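PDB 2WKD: ORF34P2 from Lactococcus phage p2, which binds single-stranded DNA with nanomolar affinity and no sequence specificity. Local coordinates for residues Val62-Gln67 and Tyr77-Phe81. The protein carries 2 engineered substitutions. Coordinates in Å, arbitrary orientation, origin at the centre of the assembly. Residue numbers count along the deposited sequence, not the author numbering.
Sequences VSGRVQ and YNFVF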
ATOM      1  N   VAL A  62      -4.372   7.686   6.068  1.00 36.51           N
ATOM      2  CA  VAL A  62      -4.640   6.343   6.589  1.00 33.15           C
ATOM      3  C   VAL A  62      -3.499   5.382   6.242  1.00 33.38           C
ATOM      4  O   VAL A  62      -3.182   5.173   5.059  1.00 34.27           O
ATOM      5  CB  VAL A  62      -5.965   5.799   6.073  1.00 34.81           C
ATOM      6  CG1 VAL A  62      -6.241   4.432   6.701  1.00 34.45           C
ATOM      7  CG2 VAL A  62      -7.098   6.789   6.396  1.00 35.79           C
ATOM      8  N   SER A  63      -2.888   4.806   7.285  1.00 31.06           N
ATOM      9  CA  SER A  63      -1.722   3.955   7.128  1.00 29.95           C
ATOM     10  C   SER A  63      -1.819   2.666   7.948  1.00 30.21           C
ATOM     11  O   SER A  63      -2.022   2.702   9.156  1.00 30.25           O
ATOM     12  CB  SER A  63      -0.454   4.719   7.509  1.00 28.62           C
ATOM     13  OG  SER A  63       0.717   3.994   7.161  1.00 30.24           O
ATOM     14  N   GLY A  64      -1.652   1.531   7.279  1.00 30.19           N
ATOM     15  CA  GLY A  64      -1.521   0.259   7.977  1.00 28.91           C
ATOM     16  C   GLY A  64      -1.611  -0.926   7.051  1.00 28.15           C
ATOM     17  O   GLY A  64      -1.761  -0.767   5.840  1.00 27.39           O
ATOM     18  N   ARG A  65      -1.520  -2.120   7.629  1.00 28.98           N
ATOM     19  CA  ARG A  65      -1.716  -3.360   6.889  1.00 32.12           C
ATOM     20  C   ARG A  65      -3.122  -3.357   6.314  1.00 33.36           C
ATOM     21  O   ARG A  65      -4.016  -2.685   6.856  1.00 34.44           O
ATOM     22  CB  ARG A  65      -1.496  -4.556   7.812  1.00 31.98           C
ATOM     23  CG  ARG A  65      -0.114  -4.525   8.515  1.00 37.75           C
ATOM     24  CD  ARG A  65      -0.102  -5.254   9.850  1.00 36.63           C
ATOM     25  NE  ARG A  65      -0.506  -6.647   9.700  1.00 35.97           N
ATOM     26  CZ  ARG A  65      -0.772  -7.472  10.709  1.00 40.65           C
ATOM     27  NH1 ARG A  65      -0.683  -7.054  11.965  1.00 41.16           N
ATOM     28  NH2 ARG A  65      -1.138  -8.722  10.458  1.00 41.46           N
ATOM     29  N   VAL A  66      -3.303  -4.010   5.173  1.00 32.36           N
ATOM     30  CA  VAL A  66      -4.645  -4.302   4.690  1.00 35.76           C
ATOM     31  C   VAL A  66      -4.861  -5.789   4.433  1.00 37.78           C
ATOM     32  O   VAL A  66      -3.953  -6.498   3.973  1.00 35.19           O
ATOM     33  CB  VAL A  66      -5.194  -3.325   3.567  1.00 38.52           C
ATOM     34  CG1 VAL A  66      -4.262  -2.141   3.315  1.00 41.08           C
ATOM     35  CG2 VAL A  66      -5.622  -4.037   2.299  1.00 37.58           C
ATOM     36  N   GLN A  67      -6.068  -6.236   4.785  1.00 36.42           N
ATOM     37  CA  GLN A  67      -6.515  -7.629   4.684  1.00 39.60           C
ATOM     38  C   GLN A  67      -7.580  -7.798   3.606  1.00 39.05           C
ATOM     39  O   GLN A  67      -8.536  -7.026   3.566  1.00 36.16           O
ATOM     40  CB  GLN A  67      -7.128  -8.052   6.009  1.00 39.15           C
ATOM     41  CG  GLN A  67      -6.324  -9.051   6.785  1.00 44.66           C
ATOM     42  CD  GLN A  67      -7.209 -10.079   7.452  1.00 47.84           C
ATOM     43  OE1 GLN A  67      -7.023 -10.408   8.623  1.00 53.29           O
ATOM     44  NE2 GLN A  67      -8.187 -10.590   6.710  1.00 49.83           N
ATOM     45  N   TYR A  77     -11.505  -5.292   1.104  1.00 36.52           N
ATOM     46  CA  TYR A  77     -10.201  -4.913   1.663  1.00 36.90           C
ATOM     47  C   TYR A  77     -10.363  -4.023   2.883  1.00 37.55           C
ATOM     48  O   TYR A  77     -10.943  -2.944   2.789  1.00 39.79           O
ATOM     49  CB  TYR A  77      -9.352  -4.210   0.599  1.00 34.81           C
ATOM     50  CG  TYR A  77      -9.134  -5.044  -0.643  1.00 35.02           C
ATOM     51  CD1 TYR A  77     -10.014  -4.957  -1.731  1.00 39.04           C
ATOM     52  CD2 TYR A  77      -8.070  -5.945  -0.725  1.00 32.51           C
ATOM     53  CE1 TYR A  77      -9.828  -5.734  -2.873  1.00 37.50           C
ATOM     54  CE2 TYR A  77      -7.874  -6.731  -1.868  1.00 38.22           C
ATOM     55  CZ  TYR A  77      -8.757  -6.616  -2.932  1.00 37.50           C
ATOM     56  OH  TYR A  77      -8.570  -7.369  -4.053  1.00 39.97           O
ATOM     57  N   ASN A  78      -9.856  -4.471   4.030  1.00 37.95           N
ATOM     58  CA  ASN A  78      -9.938  -3.670   5.255  1.00 38.59           C
ATOM     59  C   ASN A  78      -8.576  -3.387   5.871  1.00 37.76           C
ATOM     60  O   ASN A  78      -7.733  -4.277   5.926  1.00 38.47           O
ATOM     61  CB  ASN A  78     -10.839  -4.354   6.289  1.00 38.45           C
ATOM     62  CG  ASN A  78     -12.280  -4.516   5.800  1.00 42.92           C
ATOM     63  OD1 ASN A  78     -12.988  -3.534   5.557  1.00 50.18           O
ATOM     64  ND2 ASN A  78     -12.717  -5.764   5.659  1.00 47.97           N
ATOM     65  N   PHE A  79      -8.368  -2.152   6.331  1.00 36.39           N
ATOM     66  CA  PHE A  79      -7.155  -1.794   7.068  1.00 35.62           C
ATOM     67  C   PHE A  79      -7.166  -2.502   8.414  1.00 37.40           C
ATOM     68  O   PHE A  79      -8.223  -2.661   9.008  1.00 37.57           O
ATOM     69  CB  PHE A  79      -7.041  -0.269   7.249  1.00 32.80           C
ATOM     70  CG  PHE A  79      -6.517   0.451   6.027  1.00 32.79           C
ATOM     71  CD1 PHE A  79      -7.363   0.745   4.954  1.00 29.32           C
ATOM     72  CD2 PHE A  79      -5.175   0.820   5.946  1.00 32.51           C
ATOM     73  CE1 PHE A  79      -6.886   1.390   3.822  1.00 30.07           C
ATOM     74  CE2 PHE A  79      -4.685   1.462   4.817  1.00 27.92           C
ATOM     75  CZ  PHE A  79      -5.551   1.763   3.752  1.00 30.87           C
ATOM     76  N   VAL A  80      -5.992  -2.928   8.885  1.00 38.14           N
ATOM     77  CA  VAL A  80      -5.853  -3.605  10.180  1.00 39.35           C
ATOM     78  C   VAL A  80      -5.012  -2.735  11.108  1.00 40.76           C
ATOM     79  O   VAL A  80      -3.898  -2.350  10.740  1.00 43.18           O
ATOM     80  CB  VAL A  80      -5.173  -5.007  10.032  1.00 38.72           C
ATOM     81  CG1 VAL A  80      -5.078  -5.718  11.384  1.00 37.65           C
ATOM     82  CG2 VAL A  80      -5.909  -5.871   9.011  1.00 39.90           C
ATOM     83  N   PHE A  81      -5.535  -2.445  12.303  1.00 41.99           N
ATOM     84  CA  PHE A  81      -4.936  -1.476  13.241  1.00 43.83           C
ATOM     85  C   PHE A  81      -4.412  -0.192  12.544  1.00 43.12           C
ATOM     86  O   PHE A  81      -3.261   0.193  12.778  1.00 43.63           O
ATOM     87  CB  PHE A  81      -3.765  -2.100  14.035  1.00 44.15           C
ATOM     88  CG  PHE A  81      -4.144  -3.244  14.953  1.00 49.86           C
ATOM     89  CD1 PHE A  81      -3.657  -4.537  14.706  1.00 51.15           C
ATOM     90  CD2 PHE A  81      -4.928  -3.031  16.088  1.00 52.68           C
ATOM     91  CE1 PHE A  81      -3.971  -5.606  15.555  1.00 51.70           C
ATOM     92  CE2 PHE A  81      -5.255  -4.095  16.945  1.00 53.17           C
ATOM     93  CZ  PHE A  81      -4.773  -5.383  16.677  1.00 52.52           C
TER
HETATM   94  O   HOH W   1      -1.220  -1.854  10.302  1.00 35.77           O
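In this OB-fold protein, residues 62-67 and 77-81 form part of an antiparallel β-hairpin whose first strand turns a corner at Gly64. The bend gives the contact its shape: it carries Val62 and Val66 to either side of one aromatic ring and makes a slot that Phe79 fills. Val62 CG1 sits 3.8 Å from the centroid of the Phe79 ring and Val66 CG1 lies 4.0 Å from it over the opposite face, both as CH-pi contacts. Flat phenylalanine suits the slot, and compact branched valines suit its walls; Ala48 on strand 45-49 also packs against Phe79. Gly64 turns where a side chain would crowd the carbonyl of Val80, since an ideal CB would come within 3.3 Å of Val80 O. The other face of the ladder holds Arg65, Gln67, Asn78 and Val80. There the aliphatic part of Gln67 covers Val80, Gln67 CG lying 3.9 Å from Val80 CG2, while the long side chain of Arg65 ends in a salt bridge with Glu34 of the second subunit. Gln67 N donates to Asn78 O at 2.8 Å and Asn78 N to Gln67 O at 2.9 Å. Nearer the corner, one water bridges the segments, accepting from Arg65 N at 2.7 Å and donating to Val80 O at 2.8 Å.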